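Local coordinates for enterobactin synthetase component F-related protein (Vibrio cholerae serotype O1, PDB 4OXI) that is an adenylation domain that binds glycyl-adenosine-5'-phosphate and probably activates glycine with ATP for a lipopolysaccharide modification linked to antimicrobial peptide resistance, at residues S55-I60 and F274-I278; Y413-L419 and Y448-V454; T512-T518 and P541-I547. One frame throughout, in Å; residues are numbered along the deposited sequence.

Contact 1: residues S55-I60 and F274-I278; sequences SILAAI and FYSLI
I56 lies across both L277 and I278 and shows how one branched side chain can serve two neighbours on an opposing helix. Its two branches divide the work. CG1, held beside the backbone N (chi1 -77°), runs past the root of I278, with I56 CG1 3.8 Å from I278 CB. CG2, opposite the backbone N and beside the carbonyl carbon, meets the fork of L277, where I56 CG2 and L277 CG are also 3.8 Å apart. Both crossings are made at about a right angle. Beyond CG1 the chain is extended, and I56 CD1 reaches the F274 ring obliquely, 4.3 Å from F274 CD1.

L277 does not aim its CB at the opposite helix; its CG swings away from the backbone N (chi1 -173°), which brings CG to I56, and the turn at chi2 sends L277 CD1 to within 3.9 Å of I60 CG1. I278 has the same first torsion and an extended chain, which lays its CG1 and CD1 against S55 CB. A59 is small enough for close backbone approach: A59 CB sits 3.4 Å from I278 O.

No hydrogen bond joins the two segments, so the contact is apolar helix packing. The segment axes approach to 9.2 Å, their N-to-C directions 62° apart. Helix 108-119 covers I56 and L277 through Y118 and W115, helix 78-95 adds Y78 on L277 and T82 on I60, and helix 236-249 packs on F274 and I278 through I243.

Contact 2: residues Y413-L419 and Y448-V454; sequences YRGELLL and YRSGDIV. With GAP (glycyl-adenosine-5'-phosphate), chain B.
E416 reaches over the irregular part of the strand 448-454 and illustrates how a beta bulge can be bridged by a side chain. E416 CB lies 4.0 Å from I453 CD1. CG, anti to the backbone N (chi1 170°), continues past D452 O toward G451, and CD comes up to the G451 backbone, nearest its N. At the tip, E416 OE2 accepts from G451 N at 2.8 Å, approached from above the carboxylate plane in a bent bond (131°), and also forms a salt bridge to R467. The same oxygen lies close to R449 CB.

The antiparallel pairing shifts by two residues between E416-I453 and L418-R449, which defines the bulge. Within it, L417 O is gripped twice by S450, by the backbone N and by OG, the hydroxyl lying 2.7 Å from L417 O. S450 OG also accepts from D452 N, 2.9 Å away, forming an ST turn. That turn adjoins the ligand pocket: D452 OD1 and OD2 each receive a ribose hydroxyl of glycyl-adenosine-5'-phosphate, O2' and O3' respectively, at 2.6 Å. R466 and H463 bind OD1, while Y360 holds OD2, so several partners besides the ribose hold the carboxylate.

At the far end, L419 CD1 lies at the edge of the Y448 ring, 3.9 Å from Y448 CD2. Strand 416-419 is flanked by 394-397 and 445-457 in an antiparallel sheet; L461 of strand 460-466 touches L417 and V454, and Y360 of strand 356-360 packs on L417 and S450.

Contact 3: residues T512-T518 and P541-I547; sequences TVAFVDT and PKRWYAI
Similar first torsions in F515 (chi1 -67°) and Y545 (chi1 -60°) set both CG atoms beside their backbone N, and the rings emerge alongside each other from paired residues of a beta-alpha-beta unit. Here strand 512-516 and strand 543-546 are joined through helix 524-531; the crossover lets the strands run parallel, and the in-register pairing then sets like-facing side chains next to each other. The ring planes are near parallel, 22° apart, but slid so far that they barely overlap, with the F515 and Y545 centroids 5.1 Å from one another. The two side chains come closest at F515 CD1 and Y545 CB, 3.5 Å apart. I547 completes this apolar patch by resting CG2 against F515 CD1.

The other face carries A514 and W544. The A514 methyl sits over the six-membered ring of W544 in a CH-pi contact, with A514 CB 4.2 Å from that centroid. P541 CB covers part of the same indole face and also touches A514 CB, so the A514 methyl meets both the indole and the proline ring.

Between these faces, the backbone bonds follow a regular parallel pattern: A514 N to R543 O, Y545 N to A514 O, V516 N to Y545 O and I547 N to V516 O. Strand 496-500 pairs with the opposite edge of 512-516, and L563 and L567 of helix 560-568 cover the phenylalanine side. Out at the tyrosine tip, R543 NH1 donates to Y545 OH at 2.9 Å, the hydroxyl tilted somewhat out of the guanidinium plane.

How the contacts relate
From the N terminus the three contacts come in series, without nesting or crossing. Contact 1 closes the longest loop: 213 residues separate 55-60, on helix 51-62, from 274-278, on helix 268-279, and its packing brings these distant parts of the AMP-binding region together. Contact 2 then spans 28 residues, joining two strands of the antiparallel sheet beside the nucleotide. Contact 3 closes a loop of 22 residues within a three-stranded sheet near the C terminus. The centres of contacts 1 and 2 are about 33 Å apart, those of contacts 2 and 3 about 32 Å apart, and contacts 1 and 3 lie on opposite sides of the chain's centre.

Contact 1: residues S55-I60 and F274-I278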
loop_
_atom_site.group_PDB
_atom_site.type_symbol
_atom_site.label_atom_id
_atom_site.label_comp_id
_atom_site.label_asym_id
_atom_site.label_seq_id
_atom_site.Cartn_x
_atom_site.Cartn_y
_atom_site.Cartn_z
ATOM N N SER A 55 -10.895 -2.169 -20.398
ATOM C CA SER A 55 -9.893 -3.211 -20.538
ATOM C C SER A 55 -10.030 -4.268 -19.447
ATOM O O SER A 55 -9.827 -5.453 -19.700
ATOM C CB SER A 55 -8.496 -2.608 -20.478
ATOM O OG SER A 55 -8.337 -1.632 -21.479
ATOM N N ILE A 56 -10.368 -3.839 -18.235
ATOM C CA ILE A 56 -10.526 -4.781 -17.141
ATOM C C ILE A 56 -11.739 -5.671 -17.381
ATOM O O ILE A 56 -11.654 -6.897 -17.238
ATOM C CB ILE A 56 -10.622 -4.069 -15.766
ATOM C CG1 ILE A 56 -9.238 -3.627 -15.308
ATOM C CG2 ILE A 56 -11.225 -4.986 -14.731
ATOM C CD1 ILE A 56 -9.248 -2.720 -14.089
ATOM N N LEU A 57 -12.865 -5.068 -17.754
ATOM C CA LEU A 57 -14.064 -5.854 -18.040
ATOM C C LEU A 57 -13.838 -6.830 -19.199
ATOM O O LEU A 57 -14.294 -7.972 -19.151
ATOM C CB LEU A 57 -15.253 -4.947 -18.322
ATOM C CG LEU A 57 -15.670 -4.067 -17.148
ATOM C CD1 LEU A 57 -16.956 -3.338 -17.458
ATOM C CD2 LEU A 57 -15.826 -4.917 -15.906
ATOM N N ALA A 58 -13.123 -6.388 -20.231
ATOM C CA ALA A 58 -12.825 -7.259 -21.372
ATOM C C ALA A 58 -11.935 -8.433 -20.960
ATOM O O ALA A 58 -12.178 -9.563 -21.368
ATOM C CB ALA A 58 -12.175 -6.462 -22.511
ATOM N N ALA A 59 -10.907 -8.155 -20.156
ATOM C CA ALA A 59 -10.001 -9.189 -19.655
ATOM C C ALA A 59 -10.733 -10.288 -18.886
ATOM O O ALA A 59 -10.404 -11.470 -19.011
ATOM C CB ALA A 59 -8.911 -8.566 -18.787
ATOM N N ILE A 60 -11.723 -9.897 -18.090
ATOM C CA ILE A 60 -12.517 -10.855 -17.338
ATOM C C ILE A 60 -13.271 -11.782 -18.296
ATOM O O ILE A 60 -13.297 -12.999 -18.104
ATOM C CB ILE A 60 -13.511 -10.140 -16.400
ATOM C CG1 ILE A 60 -12.751 -9.377 -15.314
ATOM C CG2 ILE A 60 -14.471 -11.131 -15.771
ATOM C CD1 ILE A 60 -13.644 -8.526 -14.435
ATOM N N PHE A 274 -4.842 -5.177 -9.376
ATOM C CA PHE A 274 -5.431 -4.662 -10.608
ATOM C C PHE A 274 -4.549 -4.851 -11.832
ATOM O O PHE A 274 -5.061 -4.938 -12.951
ATOM C CB PHE A 274 -5.924 -3.222 -10.420
ATOM C CG PHE A 274 -7.086 -3.140 -9.484
ATOM C CD1 PHE A 274 -8.360 -3.468 -9.928
ATOM C CD2 PHE A 274 -6.903 -2.803 -8.150
ATOM C CE1 PHE A 274 -9.432 -3.439 -9.067
ATOM C CE2 PHE A 274 -7.974 -2.767 -7.281
ATOM C CZ PHE A 274 -9.240 -3.084 -7.736
ATOM N N TYR A 275 -3.238 -4.940 -11.604
ATOM C CA TYR A 275 -2.285 -5.324 -12.641
ATOM C C TYR A 275 -2.628 -6.731 -13.118
ATOM O O TYR A 275 -2.663 -7.009 -14.314
ATOM C CB TYR A 275 -0.899 -5.373 -12.029
ATOM C CG TYR A 275 0.282 -5.341 -12.971
ATOM C CD1 TYR A 275 0.168 -4.896 -14.291
ATOM C CD2 TYR A 275 1.530 -5.729 -12.518
ATOM C CE1 TYR A 275 1.293 -4.845 -15.128
ATOM C CE2 TYR A 275 2.634 -5.681 -13.327
ATOM C CZ TYR A 275 2.520 -5.245 -14.630
ATOM O OH TYR A 275 3.665 -5.231 -15.391
ATOM N N SER A 276 -2.870 -7.634 -12.176
ATOM C CA SER A 276 -3.218 -8.993 -12.560
ATOM C C SER A 276 -4.565 -9.008 -13.286
ATOM O O SER A 276 -4.739 -9.688 -14.293
ATOM C CB SER A 276 -3.267 -9.906 -11.335
ATOM O OG SER A 276 -3.701 -11.211 -11.708
ATOM N N LEU A 277 -5.515 -8.250 -12.767
ATOM C CA LEU A 277 -6.880 -8.282 -13.275
ATOM C C LEU A 277 -6.958 -7.777 -14.720
ATOM O O LEU A 277 -7.603 -8.388 -15.563
ATOM C CB LEU A 277 -7.767 -7.427 -12.369
ATOM C CG LEU A 277 -9.287 -7.354 -12.522
ATOM C CD1 LEU A 277 -9.954 -8.707 -12.731
ATOM C CD2 LEU A 277 -9.829 -6.699 -11.264
ATOM N N ILE A 278 -6.301 -6.659 -15.004
ATOM C CA ILE A 278 -6.376 -6.073 -16.333
ATOM C C ILE A 278 -5.695 -6.972 -17.358
ATOM O O ILE A 278 -5.980 -6.889 -18.553
ATOM C CB ILE A 278 -5.773 -4.655 -16.364
ATOM C CG1 ILE A 278 -6.145 -3.936 -17.667
ATOM C CG2 ILE A 278 -4.275 -4.710 -16.199
ATOM C CD1 ILE A 278 -5.734 -2.478 -17.681
#

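Contact 2: residues Y413-L419 and Y448-V454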
loop_
_atom_site.group_PDB
_atom_site.type_symbol
_atom_site.label_atom_id
_atom_site.label_comp_id
_atom_site.label_asym_id
_atom_site.label_seq_id
_atom_site.Cartn_x
_atom_site.Cartn_y
_atom_site.Cartn_z
ATOM N N TYR A 413 20.635 19.676 -10.490
ATOM C CA TYR A 413 19.634 20.405 -9.706
ATOM C C TYR A 413 19.123 19.557 -8.537
ATOM O O TYR A 413 18.892 18.354 -8.683
ATOM C CB TYR A 413 18.470 20.835 -10.587
ATOM C CG TYR A 413 17.704 22.007 -10.034
ATOM C CD1 TYR A 413 18.210 23.298 -10.132
ATOM C CD2 TYR A 413 16.476 21.830 -9.414
ATOM C CE1 TYR A 413 17.515 24.379 -9.628
ATOM C CE2 TYR A 413 15.771 22.905 -8.908
ATOM C CZ TYR A 413 16.297 24.178 -9.016
ATOM O OH TYR A 413 15.594 25.248 -8.514
ATOM N N ARG A 414 18.937 20.196 -7.388
ATOM C CA ARG A 414 18.758 19.481 -6.133
ATOM C C ARG A 414 17.667 20.154 -5.308
ATOM O O ARG A 414 17.544 21.379 -5.321
ATOM C CB ARG A 414 20.085 19.485 -5.362
ATOM C CG ARG A 414 20.141 18.581 -4.138
ATOM C CD ARG A 414 21.461 18.755 -3.365
ATOM N NE ARG A 414 21.596 17.756 -2.304
ATOM C CZ ARG A 414 21.034 17.859 -1.100
ATOM N NH1 ARG A 414 20.298 18.924 -0.794
ATOM N NH2 ARG A 414 21.202 16.893 -0.200
ATOM N N GLY A 415 16.868 19.354 -4.606
ATOM C CA GLY A 415 15.835 19.890 -3.734
ATOM C C GLY A 415 14.693 18.919 -3.473
ATOM O O GLY A 415 14.810 17.710 -3.715
ATOM N N GLU A 416 13.583 19.446 -2.967
ATOM C CA GLU A 416 12.441 18.616 -2.640
ATOM C C GLU A 416 11.597 18.337 -3.876
ATOM O O GLU A 416 11.311 19.242 -4.654
ATOM C CB GLU A 416 11.586 19.274 -1.559
ATOM C CG GLU A 416 10.256 18.570 -1.353
ATOM C CD GLU A 416 9.499 19.075 -0.154
ATOM O OE1 GLU A 416 9.945 20.070 0.455
ATOM O OE2 GLU A 416 8.458 18.468 0.187
ATOM N N LEU A 417 11.202 17.081 -4.045
ATOM C CA LEU A 417 10.382 16.661 -5.178
ATOM C C LEU A 417 8.923 17.035 -4.965
ATOM O O LEU A 417 8.368 16.785 -3.892
ATOM C CB LEU A 417 10.500 15.147 -5.363
ATOM C CG LEU A 417 9.888 14.537 -6.620
ATOM C CD1 LEU A 417 10.538 15.143 -7.832
ATOM C CD2 LEU A 417 10.070 13.015 -6.628
ATOM N N LEU A 418 8.305 17.629 -5.988
ATOM C CA LEU A 418 6.899 17.990 -5.935
ATOM C C LEU A 418 6.153 17.147 -6.957
ATOM O O LEU A 418 6.662 16.894 -8.047
ATOM C CB LEU A 418 6.703 19.468 -6.273
ATOM C CG LEU A 418 7.417 20.505 -5.412
ATOM C CD1 LEU A 418 7.057 21.906 -5.870
ATOM C CD2 LEU A 418 7.045 20.320 -3.964
ATOM N N LEU A 419 4.945 16.711 -6.604
ATOM C CA LEU A 419 4.181 15.831 -7.479
ATOM C C LEU A 419 2.884 16.509 -7.905
ATOM O O LEU A 419 2.295 17.289 -7.146
ATOM C CB LEU A 419 3.873 14.512 -6.757
ATOM C CG LEU A 419 5.086 13.842 -6.111
ATOM C CD1 LEU A 419 4.646 12.658 -5.283
ATOM C CD2 LEU A 419 6.085 13.400 -7.171
ATOM N N TYR A 448 1.972 18.665 -4.822
ATOM C CA TYR A 448 2.125 18.020 -3.516
ATOM C C TYR A 448 3.587 17.973 -3.096
ATOM O O TYR A 448 4.451 17.550 -3.872
ATOM C CB TYR A 448 1.537 16.598 -3.547
ATOM C CG TYR A 448 1.876 15.718 -2.349
ATOM C CD1 TYR A 448 1.256 15.903 -1.114
ATOM C CD2 TYR A 448 2.795 14.686 -2.470
ATOM C CE1 TYR A 448 1.565 15.091 -0.036
ATOM C CE2 TYR A 448 3.109 13.884 -1.411
ATOM C CZ TYR A 448 2.493 14.085 -0.199
ATOM O OH TYR A 448 2.822 13.264 0.845
ATOM N N ARG A 449 3.857 18.404 -1.866
ATOM C CA ARG A 449 5.206 18.359 -1.310
ATOM C C ARG A 449 5.505 16.974 -0.781
ATOM O O ARG A 449 5.008 16.591 0.277
ATOM C CB ARG A 449 5.352 19.354 -0.156
ATOM C CG ARG A 449 4.905 20.779 -0.473
ATOM C CD ARG A 449 5.023 21.646 0.772
ATOM N NE ARG A 449 4.349 22.925 0.605
ATOM C CZ ARG A 449 4.913 23.982 0.037
ATOM N NH1 ARG A 449 6.160 23.891 -0.415
ATOM N NH2 ARG A 449 4.232 25.119 -0.083
ATOM N N SER A 450 6.344 16.236 -1.495
ATOM C CA SER A 450 6.590 14.839 -1.167
ATOM C C SER A 450 7.384 14.697 0.118
ATOM O O SER A 450 7.219 13.722 0.866
ATOM C CB SER A 450 7.342 14.151 -2.312
ATOM O OG SER A 450 8.681 14.608 -2.362
ATOM N N GLY A 451 8.254 15.666 0.376
ATOM C CA GLY A 451 9.137 15.589 1.527
ATOM C C GLY A 451 10.416 14.870 1.146
ATOM O O GLY A 451 11.370 14.810 1.937
ATOM N N ASP A 452 10.449 14.340 -0.076
ATOM C CA ASP A 452 11.626 13.611 -0.545
ATOM C C ASP A 452 12.628 14.568 -1.189
ATOM O O ASP A 452 12.264 15.421 -2.011
ATOM C CB ASP A 452 11.225 12.524 -1.549
ATOM C CG ASP A 452 10.364 11.432 -0.927
ATOM O OD1 ASP A 452 10.821 10.821 0.061
ATOM O OD2 ASP A 452 9.230 11.196 -1.413
ATOM N N ILE A 453 13.892 14.420 -0.810
ATOM C CA ILE A 453 14.971 15.241 -1.352
ATOM C C ILE A 453 15.622 14.479 -2.507
ATOM O O ILE A 453 16.057 13.338 -2.322
ATOM C CB ILE A 453 16.031 15.544 -0.262
ATOM C CG1 ILE A 453 15.376 16.292 0.905
ATOM C CG2 ILE A 453 17.216 16.324 -0.842
ATOM C CD1 ILE A 453 14.593 17.530 0.465
ATOM N N VAL A 454 15.670 15.089 -3.694
ATOM C CA VAL A 454 16.227 14.412 -4.862
ATOM C C VAL A 454 17.265 15.253 -5.592
ATOM O O VAL A 454 17.375 16.462 -5.373
ATOM C CB VAL A 454 15.133 14.052 -5.875
ATOM C CG1 VAL A 454 14.056 13.200 -5.217
ATOM C CG2 VAL A 454 14.530 15.317 -6.459
HETATM N N GAP B . 3.246 3.725 -2.652
HETATM C CA GAP B . 4.538 3.025 -2.390
HETATM C C GAP B . 5.006 3.452 -1.012
HETATM O O GAP B . 6.022 3.021 -0.499
HETATM P PA GAP B . 4.392 5.013 1.166
HETATM O O1A GAP B . 3.465 6.204 1.195
HETATM O O2A GAP B . 4.261 3.904 2.197
HETATM O O3A GAP B . 4.189 4.426 -0.312
HETATM C "C5'" GAP B . 6.194 6.759 0.406
HETATM O "O5'" GAP B . 5.886 5.607 1.191
HETATM C "C4'" GAP B . 7.637 7.150 0.656
HETATM O "O4'" GAP B . 8.474 6.003 0.493
HETATM C "C3'" GAP B . 8.175 8.130 -0.362
HETATM O "O3'" GAP B . 7.830 9.472 -0.019
HETATM C "C2'" GAP B . 9.669 7.859 -0.302
HETATM O "O2'" GAP B . 10.230 8.444 0.863
HETATM C "C1'" GAP B . 9.752 6.382 -0.017
HETATM N N9 GAP B . 9.992 5.652 -1.281
HETATM C C8 GAP B . 9.048 5.060 -2.037
HETATM N N7 GAP B . 9.596 4.460 -3.123
HETATM C C5 GAP B . 10.928 4.683 -3.072
HETATM C C6 GAP B . 12.091 4.342 -3.917
HETATM N N6 GAP B . 11.937 3.602 -5.048
HETATM N N1 GAP B . 13.306 4.776 -3.507
HETATM C C2 GAP B . 13.471 5.502 -2.376
HETATM N N3 GAP B . 12.451 5.845 -1.566
HETATM C C4 GAP B . 11.183 5.467 -1.854
#

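Contact 3: residues T512-T518 and P541-I547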
loop_
_atom_site.group_PDB
_atom_site.type_symbol
_atom_site.label_atom_id
_atom_site.label_comp_id
_atom_site.label_asym_id
_atom_site.label_seq_id
_atom_site.Cartn_x
_atom_site.Cartn_y
_atom_site.Cartn_z
ATOM N N THR A 512 12.534 -0.235 15.997
ATOM C CA THR A 512 12.905 1.014 16.674
ATOM C C THR A 512 13.387 0.729 18.094
ATOM O O THR A 512 13.061 -0.310 18.670
ATOM C CB THR A 512 11.712 2.006 16.783
ATOM O OG1 THR A 512 10.651 1.413 17.550
ATOM C CG2 THR A 512 11.200 2.402 15.395
ATOM N N VAL A 513 14.158 1.652 18.659
ATOM C CA VAL A 513 14.451 1.602 20.086
ATOM C C VAL A 513 14.132 2.955 20.720
ATOM O O VAL A 513 14.161 3.995 20.047
ATOM C CB VAL A 513 15.923 1.187 20.400
ATOM C CG1 VAL A 513 16.269 -0.135 19.743
ATOM C CG2 VAL A 513 16.877 2.250 19.962
ATOM N N ALA A 514 13.815 2.946 22.011
ATOM C CA ALA A 514 13.462 4.182 22.695
ATOM C C ALA A 514 14.521 4.585 23.729
ATOM O O ALA A 514 15.032 3.736 24.460
ATOM C CB ALA A 514 12.091 4.047 23.336
ATOM N N PHE A 515 14.857 5.875 23.763
ATOM C CA PHE A 515 15.662 6.458 24.835
ATOM C C PHE A 515 14.795 7.402 25.644
ATOM O O PHE A 515 14.141 8.287 25.086
ATOM C CB PHE A 515 16.848 7.247 24.279
ATOM C CG PHE A 515 17.872 6.396 23.593
ATOM C CD1 PHE A 515 18.982 5.934 24.287
ATOM C CD2 PHE A 515 17.726 6.050 22.254
ATOM C CE1 PHE A 515 19.933 5.146 23.665
ATOM C CE2 PHE A 515 18.679 5.255 21.617
ATOM C CZ PHE A 515 19.786 4.806 22.328
ATOM N N VAL A 516 14.768 7.206 26.956
ATOM C CA VAL A 516 14.050 8.118 27.839
ATOM C C VAL A 516 15.032 8.689 28.855
ATOM O O VAL A 516 16.116 8.143 29.055
ATOM C CB VAL A 516 12.903 7.414 28.559
ATOM C CG1 VAL A 516 11.921 6.834 27.538
ATOM C CG2 VAL A 516 13.449 6.311 29.474
ATOM N N ASP A 517 14.672 9.798 29.477
ATOM C CA ASP A 517 15.568 10.395 30.455
ATOM C C ASP A 517 15.661 9.529 31.720
ATOM O O ASP A 517 14.924 8.542 31.871
ATOM C CB ASP A 517 15.117 11.820 30.783
ATOM C CG ASP A 517 13.728 11.866 31.377
ATOM O OD1 ASP A 517 13.502 11.215 32.421
ATOM O OD2 ASP A 517 12.858 12.556 30.802
ATOM N N THR A 518 16.563 9.906 32.620
ATOM C CA THR A 518 16.842 9.130 33.828
ATOM C C THR A 518 15.978 9.551 35.020
ATOM O O THR A 518 16.146 9.025 36.124
ATOM C CB THR A 518 18.324 9.259 34.223
ATOM O OG1 THR A 518 18.696 10.645 34.196
ATOM C CG2 THR A 518 19.215 8.489 33.251
ATOM N N PRO A 541 8.767 0.106 20.186
ATOM C CA PRO A 541 10.208 -0.011 20.456
ATOM C C PRO A 541 10.524 -1.354 21.114
ATOM O O PRO A 541 9.797 -1.774 22.019
ATOM C CB PRO A 541 10.482 1.154 21.418
ATOM C CG PRO A 541 9.385 2.157 21.105
ATOM C CD PRO A 541 8.175 1.303 20.816
ATOM N N LYS A 542 11.569 -2.021 20.627
ATOM C CA LYS A 542 11.942 -3.357 21.090
ATOM C C LYS A 542 12.986 -3.275 22.191
ATOM O O LYS A 542 13.203 -4.236 22.918
ATOM C CB LYS A 542 12.505 -4.201 19.933
ATOM C CG LYS A 542 11.575 -4.365 18.744
ATOM C CD LYS A 542 10.176 -4.745 19.204
ATOM C CE LYS A 542 9.195 -4.790 18.032
ATOM N NZ LYS A 542 7.802 -4.576 18.525
ATOM N N ARG A 543 13.646 -2.130 22.293
ATOM C CA ARG A 543 14.632 -1.911 23.344
ATOM C C ARG A 543 14.462 -0.518 23.923
ATOM O O ARG A 543 14.188 0.441 23.194
ATOM C CB ARG A 543 16.049 -2.055 22.807
ATOM C CG ARG A 543 16.458 -3.462 22.446
ATOM C CD ARG A 543 17.764 -3.419 21.669
ATOM N NE ARG A 543 18.384 -4.733 21.575
ATOM C CZ ARG A 543 19.431 -5.112 22.299
ATOM N NH1 ARG A 543 19.981 -4.269 23.170
ATOM N NH2 ARG A 543 19.932 -6.332 22.148
ATOM N N TRP A 544 14.640 -0.420 25.234
ATOM C CA TRP A 544 14.418 0.812 25.973
ATOM C C TRP A 544 15.676 1.160 26.760
ATOM O O TRP A 544 16.259 0.299 27.415
ATOM C CB TRP A 544 13.238 0.619 26.916
ATOM C CG TRP A 544 12.004 0.248 26.187
ATOM C CD1 TRP A 544 11.742 -0.941 25.566
ATOM C CD2 TRP A 544 10.847 1.072 25.986
ATOM N NE1 TRP A 544 10.494 -0.903 24.984
ATOM C CE2 TRP A 544 9.923 0.320 25.231
ATOM C CE3 TRP A 544 10.500 2.367 26.374
ATOM C CZ2 TRP A 544 8.678 0.825 24.862
ATOM C CZ3 TRP A 544 9.261 2.864 26.006
ATOM C CH2 TRP A 544 8.368 2.099 25.260
ATOM N N TYR A 545 16.099 2.417 26.680
ATOM C CA TYR A 545 17.285 2.875 27.391
ATOM C C TYR A 545 16.955 4.119 28.222
ATOM O O TYR A 545 16.254 5.030 27.752
ATOM C CB TYR A 545 18.431 3.168 26.411
ATOM C CG TYR A 545 18.868 1.966 25.588
ATOM C CD1 TYR A 545 19.954 1.194 25.974
ATOM C CD2 TYR A 545 18.191 1.601 24.428
ATOM C CE1 TYR A 545 20.362 0.091 25.234
ATOM C CE2 TYR A 545 18.587 0.494 23.682
ATOM C CZ TYR A 545 19.677 -0.255 24.093
ATOM O OH TYR A 545 20.083 -1.356 23.372
ATOM N N ALA A 546 17.420 4.124 29.470
ATOM C CA ALA A 546 17.383 5.320 30.305
ATOM C C ALA A 546 18.757 5.971 30.182
ATOM O O ALA A 546 19.771 5.384 30.583
ATOM C CB ALA A 546 17.080 4.965 31.757
ATOM N N ILE A 547 18.797 7.164 29.596
ATOM C CA ILE A 547 20.072 7.797 29.281
ATOM C C ILE A 547 20.088 9.204 29.876
ATOM O O ILE A 547 19.061 9.886 29.887
ATOM C CB ILE A 547 20.330 7.807 27.740
ATOM C CG1 ILE A 547 21.779 8.187 27.417
ATOM C CG2 ILE A 547 19.347 8.730 27.016
ATOM C CD1 ILE A 547 22.130 8.045 25.941
HETATM O O HOH W 1 17.975 12.324 31.969
#